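Local structure of viral structural protein 4 (Bombyx mori cytoplasmic polyhedrosis virus, 6TZ0) at residues Y48-I52 and F148-L154; T82-V86 and L138-S142; Q369-S374 and I554-W559. The protein is a structural protein of a double-stranded RNA virus that binds GTP and probably acts beside the viral RNA-dependent RNA polymerase during transcription. The contacts are given in a common frame with arbitrary orientation. Numbering follows the deposited sequence.

Long-range contacts can be read by the loops they close, and this chain offers nested and serial ones. Starting near the N terminus, helix 41-60 supplies the first half of interaction 1, which closes on the loop after helix 136-146. Nested within the chain segment that interaction 1 closes lies interaction 2, where the residues following helix 70-79 fold over helix 136-146; the two contact centres are 14 Å apart, their nearest atoms about 4 Å. Together they tie up one helical N-terminal region. Interaction 3 follows in series, joining helix 359-374 of the GTP-binding part to the C-terminal end of the chain. Its centre lies 48 and 53 Å from those of interactions 1 and 2.

Interaction 1: residues Y48-I52 and F148-L154; sequences YASLI and FRLPSGL
A helix can hold a loop by aromatic stacking and aliphatic packing, with no hydrogen bond between the two segments, as residues 48-52 of helix 41-60 illustrate. The partner, 148-154, is a turn following helix 136-146: Arg149 takes positive phi (57/51), Leu150 is extended, and the chain doubles back so that Leu154 also faces the helix. The CA atoms lie 7.3 Å apart for Tyr48 and Phe148, and 7.7 Å for Ala49 and Leu154.

Tyr48, in the m rotamer, makes an offset stack with Phe148, also m: centroids 4.1 Å apart, planes at 12°, CD1 of Tyr48 3.5 Å from CE1 of Phe148. Each CB lies over the other ring as a CH-pi contact, Tyr48 CB 3.8 Å from the Phe148 centroid and Phe148 CB 4.3 Å from that of Tyr48. Leu150 CD2 reaches the edge of the Tyr48 ring, 4.0 Å from CE2. Ala49 CB sits 4.5 Å from Leu154 CD1, while Ser50 turns to Asp5. Leu51 and Ile52 meet the edge of the Phe148 ring, Leu51 CD1 at 4.2 Å from CE1 and Ile52 CD1 at 3.7 Å from CE2. Ile52 CD1 also lies 3.8 Å from Leu154 CD1; Met1 packs on Ile52 and Leu154. With no polar bond between the segments, the contact depends on apolar shape fit, the stack orienting the two rings.

Interaction 2: residues T82-V86 and L138-S142; sequences TKVTV and LTEMS
An extended run laid over one face of a helix, with a serine hydroxyl receiving a backbone amide, is the arrangement here. Residues 82-86 follow helix 70-79 and, though part of no regular strand, have extended backbone angles throughout (phi -80 to -141°, psi 121 to 132°). Side chains therefore alternate: Val84 points toward the helix, Lys83 and Thr85 away. The approach is close, with CA atoms 5.1 Å apart for Val84 and Thr139 and 5.6 Å for Lys83 and Ser142, so neighbouring loop residues match helix positions three apart.

Along residues 138-142 of helix 136-146, Leu138 comes first; its CB is 4.3 Å from Val84 CG2, while its side chain also packs on Met72 and Tyr73 of helix 70-79. Thr139 adopts the p rotamer. Its OG1 is hydrogen-bonded to Lys136 O, three residues back, and its CG2 meets the loop, 3.7 Å from both CG1 and O of Val84 and 3.8 Å from CG2 of Val86. Glu140, in a salt bridge with Lys58, and Met141, against Met55 and Leu56, reach helix 41-60; Met141 also touches Met76 of helix 70-79. Helix 136-146 thus lies between the run and helix 41-60, with helix 70-79 alongside.

Ser142 completes the contact. Its own amide is held in the helix by Leu138 O, at 2.9 Å from Ser142 N, and its t rotamer (chi1 178°) extends OG to the loop, where Val84 N donates to Ser142 OG over 3.0 Å, with an N-H...O angle of 152°.

Interaction 3: residues Q369-S374 and I554-W559; sequences QLSLAS and IRRWKW
In P-loop proteins the nucleotide-binding loop runs directly into a helix. Here helix 359-374 starts within the GTP-binding residues Lys359 to Ser361, and its C-terminal turns, 369-374, meet the segment 554-559. The latter begins in the last turn of helix 547-556 and continues as an extended chain from Trp557. The two run in roughly the same direction, Leu370 nearest Ile554 (CA atoms 7.0 Å apart) and Ser374 nearest Trp559 (7.2 Å).

Aliphatic contacts centre on Ile554 (chi1 m, chi2 t): its CD1 lies 4.2 Å from Gln369 CB and 4.3 Å from Leu370 CB, its CG2 3.9 Å from Ala373 CB. Leu370 also packs on Leu336 of helix 326-340 and Val378 of strand 378-381.

Aromatic contacts belong to Trp559 (chi1 m, chi2 103°). Leu370 CD1 is 4.0 Å from its CH2, Ala373 CB 3.7 Å from its CE2 and Ser374 CB 4.1 Å from its CZ3.

No hydrogen bond crosses between the segments. Within 554-559, Trp559 NE1 makes a weak one to Ile554 O at 3.4 Å, spanning the turn between these residues. Ala373 O approaches the indole face closely, 3.3 Å from Trp559 CD2.

Interaction 1: residues Y48-I52 and F148-L154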
loop_
_atom_site.group_PDB
_atom_site.type_symbol
_atom_site.label_atom_id
_atom_site.label_comp_id
_atom_site.label_asym_id
_atom_site.label_seq_id
_atom_site.Cartn_x
_atom_site.Cartn_y
_atom_site.Cartn_z
ATOM N N TYR B 48 0.123 -42.383 30.122
ATOM C CA TYR B 48 1.301 -41.969 29.366
ATOM C C TYR B 48 1.041 -40.672 28.615
ATOM O O TYR B 48 1.890 -39.771 28.595
ATOM C CB TYR B 48 1.705 -43.066 28.384
ATOM C CG TYR B 48 2.200 -44.347 29.015
ATOM C CD1 TYR B 48 2.593 -44.392 30.346
ATOM C CD2 TYR B 48 2.269 -45.514 28.273
ATOM C CE1 TYR B 48 3.040 -45.558 30.916
ATOM C CE2 TYR B 48 2.712 -46.687 28.837
ATOM C CZ TYR B 48 3.100 -46.701 30.156
ATOM O OH TYR B 48 3.544 -47.867 30.724
ATOM N N ALA B 49 -0.144 -40.555 28.014
ATOM C CA ALA B 49 -0.511 -39.325 27.325
ATOM C C ALA B 49 -0.659 -38.152 28.288
ATOM O O ALA B 49 -0.321 -37.017 27.929
ATOM C CB ALA B 49 -1.803 -39.530 26.540
ATOM N N SER B 50 -1.146 -38.405 29.508
ATOM C CA SER B 50 -1.218 -37.342 30.509
ATOM C C SER B 50 0.170 -36.842 30.900
ATOM O O SER B 50 0.390 -35.626 31.037
ATOM C CB SER B 50 -1.970 -37.840 31.738
ATOM O OG SER B 50 -1.997 -36.856 32.749
ATOM N N LEU B 51 1.123 -37.767 31.061
ATOM C CA LEU B 51 2.501 -37.383 31.368
ATOM C C LEU B 51 3.135 -36.590 30.228
ATOM O O LEU B 51 3.890 -35.637 30.469
ATOM C CB LEU B 51 3.332 -38.626 31.676
ATOM C CG LEU B 51 2.988 -39.411 32.940
ATOM C CD1 LEU B 51 3.795 -40.686 33.010
ATOM C CD2 LEU B 51 3.240 -38.568 34.165
ATOM N N ILE B 52 2.823 -36.958 28.982
ATOM C CA ILE B 52 3.346 -36.217 27.836
ATOM C C ILE B 52 2.758 -34.808 27.782
ATOM O O ILE B 52 3.476 -33.846 27.483
ATOM C CB ILE B 52 3.098 -37.005 26.534
ATOM C CG1 ILE B 52 3.949 -38.268 26.507
ATOM C CG2 ILE B 52 3.447 -36.202 25.308
ATOM C CD1 ILE B 52 3.609 -39.185 25.365
ATOM N N PHE B 148 8.340 -45.812 28.253
ATOM C CA PHE B 148 6.987 -46.316 28.065
ATOM C C PHE B 148 6.992 -47.714 27.472
ATOM O O PHE B 148 6.098 -48.510 27.778
ATOM C CB PHE B 148 6.190 -45.380 27.160
ATOM C CG PHE B 148 5.827 -44.067 27.789
ATOM C CD1 PHE B 148 5.891 -43.888 29.163
ATOM C CD2 PHE B 148 5.409 -43.010 26.997
ATOM C CE1 PHE B 148 5.559 -42.682 29.730
ATOM C CE2 PHE B 148 5.072 -41.808 27.560
ATOM C CZ PHE B 148 5.140 -41.648 28.931
ATOM N N ARG B 149 7.980 -48.011 26.616
ATOM C CA ARG B 149 8.172 -49.312 25.960
ATOM C C ARG B 149 6.945 -49.733 25.158
ATOM O O ARG B 149 6.428 -50.842 25.298
ATOM C CB ARG B 149 8.581 -50.386 26.969
ATOM C CG ARG B 149 9.991 -50.197 27.462
ATOM C CD ARG B 149 10.374 -51.188 28.538
ATOM N NE ARG B 149 11.766 -51.004 28.930
ATOM C CZ ARG B 149 12.171 -50.147 29.861
ATOM N NH1 ARG B 149 11.291 -49.387 30.496
ATOM N NH2 ARG B 149 13.459 -50.042 30.152
ATOM N N LEU B 150 6.503 -48.872 24.348
ATOM C CA LEU B 150 5.375 -49.022 23.450
ATOM C C LEU B 150 5.849 -49.546 22.098
ATOM O O LEU B 150 6.951 -49.214 21.653
ATOM C CB LEU B 150 4.675 -47.684 23.265
ATOM C CG LEU B 150 4.076 -47.063 24.523
ATOM C CD1 LEU B 150 3.519 -45.690 24.219
ATOM C CD2 LEU B 150 3.009 -47.952 25.103
ATOM N N PRO B 151 5.055 -50.383 21.422
ATOM C CA PRO B 151 5.500 -50.917 20.128
ATOM C C PRO B 151 5.427 -49.906 19.003
ATOM O O PRO B 151 6.059 -50.112 17.962
ATOM C CB PRO B 151 4.546 -52.090 19.892
ATOM C CG PRO B 151 3.317 -51.699 20.607
ATOM C CD PRO B 151 3.753 -50.939 21.823
ATOM N N SER B 152 4.686 -48.823 19.182
ATOM C CA SER B 152 4.628 -47.733 18.225
ATOM C C SER B 152 4.421 -46.451 19.021
ATOM O O SER B 152 4.655 -46.419 20.232
ATOM C CB SER B 152 3.535 -47.995 17.179
ATOM O OG SER B 152 2.260 -48.023 17.786
ATOM N N GLY B 153 4.001 -45.382 18.350
ATOM C CA GLY B 153 3.792 -44.110 19.000
ATOM C C GLY B 153 2.334 -43.850 19.343
ATOM O O GLY B 153 1.445 -44.658 19.097
ATOM N N LEU B 154 2.106 -42.678 19.927
ATOM C CA LEU B 154 0.775 -42.222 20.305
ATOM C C LEU B 154 0.278 -41.214 19.278
ATOM O O LEU B 154 0.856 -40.137 19.137
ATOM C CB LEU B 154 0.795 -41.601 21.700
ATOM C CG LEU B 154 1.034 -42.571 22.852
ATOM C CD1 LEU B 154 1.188 -41.824 24.148
ATOM C CD2 LEU B 154 -0.123 -43.536 22.941
#

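Interaction 2: residues T82-V86 and L138-S142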
loop_
_atom_site.group_PDB
_atom_site.type_symbol
_atom_site.label_atom_id
_atom_site.label_comp_id
_atom_site.label_asym_id
_atom_site.label_seq_id
_atom_site.Cartn_x
_atom_site.Cartn_y
_atom_site.Cartn_z
ATOM N N THR B 82 12.650 -41.810 17.783
ATOM C CA THR B 82 13.795 -40.931 17.964
ATOM C C THR B 82 14.276 -40.995 19.404
ATOM O O THR B 82 13.483 -40.825 20.332
ATOM C CB THR B 82 13.442 -39.495 17.584
ATOM O OG1 THR B 82 12.951 -39.464 16.239
ATOM C CG2 THR B 82 14.658 -38.599 17.685
ATOM N N LYS B 83 15.568 -41.248 19.583
ATOM C CA LYS B 83 16.217 -41.207 20.886
ATOM C C LYS B 83 17.263 -40.104 20.870
ATOM O O LYS B 83 18.166 -40.114 20.029
ATOM C CB LYS B 83 16.870 -42.547 21.219
ATOM C CG LYS B 83 15.900 -43.685 21.434
ATOM C CD LYS B 83 16.643 -44.969 21.741
ATOM C CE LYS B 83 15.683 -46.132 21.909
ATOM N NZ LYS B 83 16.407 -47.409 22.165
ATOM N N VAL B 84 17.141 -39.154 21.791
ATOM C CA VAL B 84 18.123 -38.089 21.956
ATOM C C VAL B 84 18.831 -38.335 23.277
ATOM O O VAL B 84 18.187 -38.385 24.332
ATOM C CB VAL B 84 17.475 -36.697 21.920
ATOM C CG1 VAL B 84 18.529 -35.623 22.050
ATOM C CG2 VAL B 84 16.682 -36.506 20.641
ATOM N N THR B 85 20.148 -38.506 23.226
ATOM C CA THR B 85 20.910 -38.960 24.380
ATOM C C THR B 85 22.231 -38.209 24.442
ATOM O O THR B 85 22.931 -38.100 23.433
ATOM C CB THR B 85 21.152 -40.474 24.303
ATOM O OG1 THR B 85 19.893 -41.152 24.277
ATOM C CG2 THR B 85 21.947 -40.971 25.496
ATOM N N VAL B 86 22.562 -37.686 25.619
ATOM C CA VAL B 86 23.837 -37.007 25.827
ATOM C C VAL B 86 24.922 -38.053 26.033
ATOM O O VAL B 86 24.827 -38.894 26.933
ATOM C CB VAL B 86 23.766 -36.045 27.019
ATOM C CG1 VAL B 86 25.135 -35.449 27.289
ATOM C CG2 VAL B 86 22.754 -34.950 26.752
ATOM N N LEU B 138 14.712 -32.016 24.786
ATOM C CA LEU B 138 14.532 -33.196 23.955
ATOM C C LEU B 138 15.106 -34.444 24.612
ATOM O O LEU B 138 14.545 -35.528 24.446
ATOM C CB LEU B 138 15.156 -32.970 22.581
ATOM C CG LEU B 138 14.461 -31.931 21.702
ATOM C CD1 LEU B 138 15.244 -31.682 20.436
ATOM C CD2 LEU B 138 13.049 -32.358 21.368
ATOM N N THR B 139 16.193 -34.317 25.381
ATOM C CA THR B 139 16.690 -35.464 26.137
ATOM C C THR B 139 15.725 -35.872 27.238
ATOM O O THR B 139 15.549 -37.067 27.500
ATOM C CB THR B 139 18.060 -35.174 26.744
ATOM O OG1 THR B 139 18.006 -33.970 27.518
ATOM C CG2 THR B 139 19.122 -35.079 25.680
ATOM N N GLU B 140 15.104 -34.895 27.900
ATOM C CA GLU B 140 14.131 -35.210 28.943
ATOM C C GLU B 140 12.899 -35.908 28.369
ATOM O O GLU B 140 12.437 -36.927 28.910
ATOM C CB GLU B 140 13.754 -33.928 29.678
ATOM C CG GLU B 140 12.829 -34.107 30.849
ATOM C CD GLU B 140 12.590 -32.806 31.581
ATOM O OE1 GLU B 140 13.179 -31.784 31.174
ATOM O OE2 GLU B 140 11.809 -32.798 32.554
ATOM N N MET B 141 12.384 -35.398 27.245
ATOM C CA MET B 141 11.273 -36.050 26.560
ATOM C C MET B 141 11.665 -37.423 26.022
ATOM O O MET B 141 10.842 -38.345 26.023
ATOM C CB MET B 141 10.767 -35.148 25.432
ATOM C CG MET B 141 9.560 -35.687 24.680
ATOM S SD MET B 141 8.061 -35.793 25.660
ATOM C CE MET B 141 7.537 -34.093 25.608
ATOM N N SER B 142 12.925 -37.594 25.613
ATOM C CA SER B 142 13.390 -38.884 25.121
ATOM C C SER B 142 13.451 -39.918 26.231
ATOM O O SER B 142 13.029 -41.061 26.033
ATOM C CB SER B 142 14.755 -38.718 24.462
ATOM O OG SER B 142 15.248 -39.961 24.011
#

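Interaction 3: residues Q369-S374 and I554-W559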
loop_
_atom_site.group_PDB
_atom_site.type_symbol
_atom_site.label_atom_id
_atom_site.label_comp_id
_atom_site.label_asym_id
_atom_site.label_seq_id
_atom_site.Cartn_x
_atom_site.Cartn_y
_atom_site.Cartn_z
ATOM N N GLN B 369 -33.958 -6.210 24.791
ATOM C CA GLN B 369 -32.976 -6.803 25.694
ATOM C C GLN B 369 -31.695 -5.993 25.744
ATOM O O GLN B 369 -31.044 -5.934 26.790
ATOM C CB GLN B 369 -32.662 -8.239 25.281
ATOM C CG GLN B 369 -33.824 -9.186 25.422
ATOM C CD GLN B 369 -34.254 -9.349 26.854
ATOM O OE1 GLN B 369 -33.424 -9.432 27.757
ATOM N NE2 GLN B 369 -35.562 -9.381 27.078
ATOM N N LEU B 370 -31.336 -5.340 24.641
ATOM C CA LEU B 370 -30.147 -4.501 24.648
ATOM C C LEU B 370 -30.385 -3.221 25.434
ATOM O O LEU B 370 -29.478 -2.730 26.116
ATOM C CB LEU B 370 -29.725 -4.193 23.214
ATOM C CG LEU B 370 -28.411 -3.445 23.050
ATOM C CD1 LEU B 370 -27.298 -4.274 23.632
ATOM C CD2 LEU B 370 -28.162 -3.165 21.591
ATOM N N SER B 371 -31.604 -2.671 25.361
ATOM C CA SER B 371 -31.953 -1.526 26.198
ATOM C C SER B 371 -31.937 -1.889 27.676
ATOM O O SER B 371 -31.506 -1.090 28.513
ATOM C CB SER B 371 -33.331 -0.991 25.819
ATOM O OG SER B 371 -33.346 -0.482 24.504
ATOM N N LEU B 372 -32.408 -3.089 28.019
ATOM C CA LEU B 372 -32.448 -3.470 29.427
ATOM C C LEU B 372 -31.059 -3.784 29.968
ATOM O O LEU B 372 -30.727 -3.391 31.091
ATOM C CB LEU B 372 -33.382 -4.658 29.628
ATOM C CG LEU B 372 -34.856 -4.345 29.400
ATOM C CD1 LEU B 372 -35.690 -5.603 29.541
ATOM C CD2 LEU B 372 -35.320 -3.269 30.361
ATOM N N ALA B 373 -30.234 -4.486 29.195
ATOM C CA ALA B 373 -28.892 -4.808 29.658
ATOM C C ALA B 373 -27.938 -3.630 29.560
ATOM O O ALA B 373 -26.900 -3.633 30.227
ATOM C CB ALA B 373 -28.326 -5.984 28.864
ATOM N N SER B 374 -28.266 -2.626 28.753
ATOM C CA SER B 374 -27.393 -1.489 28.512
ATOM C C SER B 374 -27.790 -0.248 29.295
ATOM O O SER B 374 -26.916 0.496 29.748
ATOM C CB SER B 374 -27.378 -1.160 27.020
ATOM O OG SER B 374 -26.599 -0.007 26.774
ATOM N N ILE B 554 -25.369 -10.867 24.103
ATOM C CA ILE B 554 -25.769 -9.972 25.184
ATOM C C ILE B 554 -25.522 -10.628 26.536
ATOM O O ILE B 554 -25.067 -9.973 27.481
ATOM C CB ILE B 554 -27.239 -9.545 25.013
ATOM C CG1 ILE B 554 -27.422 -8.712 23.754
ATOM C CG2 ILE B 554 -27.747 -8.749 26.203
ATOM C CD1 ILE B 554 -28.865 -8.433 23.471
ATOM N N ARG B 555 -25.771 -11.938 26.641
ATOM C CA ARG B 555 -25.567 -12.600 27.929
ATOM C C ARG B 555 -24.095 -12.724 28.312
ATOM O O ARG B 555 -23.777 -12.767 29.503
ATOM C CB ARG B 555 -26.220 -13.976 27.945
ATOM C CG ARG B 555 -27.723 -13.929 28.003
ATOM C CD ARG B 555 -28.313 -15.320 28.094
ATOM N NE ARG B 555 -27.990 -15.974 29.359
ATOM C CZ ARG B 555 -27.179 -17.022 29.480
ATOM N NH1 ARG B 555 -26.599 -17.543 28.407
ATOM N NH2 ARG B 555 -26.947 -17.552 30.671
ATOM N N ARG B 556 -23.184 -12.778 27.345
ATOM C CA ARG B 556 -21.781 -12.960 27.698
ATOM C C ARG B 556 -21.030 -11.660 27.939
ATOM O O ARG B 556 -19.929 -11.696 28.496
ATOM C CB ARG B 556 -21.051 -13.757 26.617
ATOM C CG ARG B 556 -21.454 -15.204 26.571
ATOM C CD ARG B 556 -20.595 -15.977 25.608
ATOM N NE ARG B 556 -21.003 -17.374 25.550
ATOM C CZ ARG B 556 -20.399 -18.298 24.819
ATOM N NH1 ARG B 556 -19.340 -17.979 24.095
ATOM N NH2 ARG B 556 -20.844 -19.544 24.829
ATOM N N TRP B 557 -21.582 -10.525 27.530
ATOM C CA TRP B 557 -20.909 -9.248 27.706
ATOM C C TRP B 557 -21.014 -8.821 29.161
ATOM O O TRP B 557 -22.112 -8.775 29.720
ATOM C CB TRP B 557 -21.534 -8.199 26.789
ATOM C CG TRP B 557 -20.814 -6.893 26.735
ATOM C CD1 TRP B 557 -21.157 -5.748 27.378
ATOM C CD2 TRP B 557 -19.642 -6.589 25.973
ATOM N NE1 TRP B 557 -20.269 -4.752 27.076
ATOM C CE2 TRP B 557 -19.325 -5.244 26.217
ATOM C CE3 TRP B 557 -18.822 -7.327 25.117
ATOM C CZ2 TRP B 557 -18.228 -4.619 25.637
ATOM C CZ3 TRP B 557 -17.736 -6.704 24.539
ATOM C CH2 TRP B 557 -17.449 -5.364 24.800
ATOM N N LYS B 558 -19.877 -8.532 29.785
ATOM C CA LYS B 558 -19.893 -8.055 31.161
ATOM C C LYS B 558 -20.254 -6.572 31.170
ATOM O O LYS B 558 -19.587 -5.748 30.538
ATOM C CB LYS B 558 -18.561 -8.353 31.858
ATOM C CG LYS B 558 -17.287 -7.805 31.234
ATOM C CD LYS B 558 -16.064 -8.297 31.987
ATOM C CE LYS B 558 -15.981 -7.676 33.371
ATOM N NZ LYS B 558 -14.743 -8.078 34.092
ATOM N N TRP B 559 -21.350 -6.240 31.840
ATOM C CA TRP B 559 -21.883 -4.894 31.767
ATOM C C TRP B 559 -21.365 -4.051 32.927
ATOM O O TRP B 559 -20.619 -4.525 33.786
ATOM C CB TRP B 559 -23.407 -4.922 31.745
ATOM C CG TRP B 559 -23.972 -5.520 30.505
ATOM C CD1 TRP B 559 -24.495 -6.766 30.366
ATOM C CD2 TRP B 559 -24.045 -4.907 29.215
ATOM N NE1 TRP B 559 -24.908 -6.965 29.074
ATOM C CE2 TRP B 559 -24.641 -5.837 28.346
ATOM C CE3 TRP B 559 -23.675 -3.656 28.713
ATOM C CZ2 TRP B 559 -24.872 -5.560 27.004
ATOM C CZ3 TRP B 559 -23.904 -3.384 27.379
ATOM C CH2 TRP B 559 -24.496 -4.332 26.540
#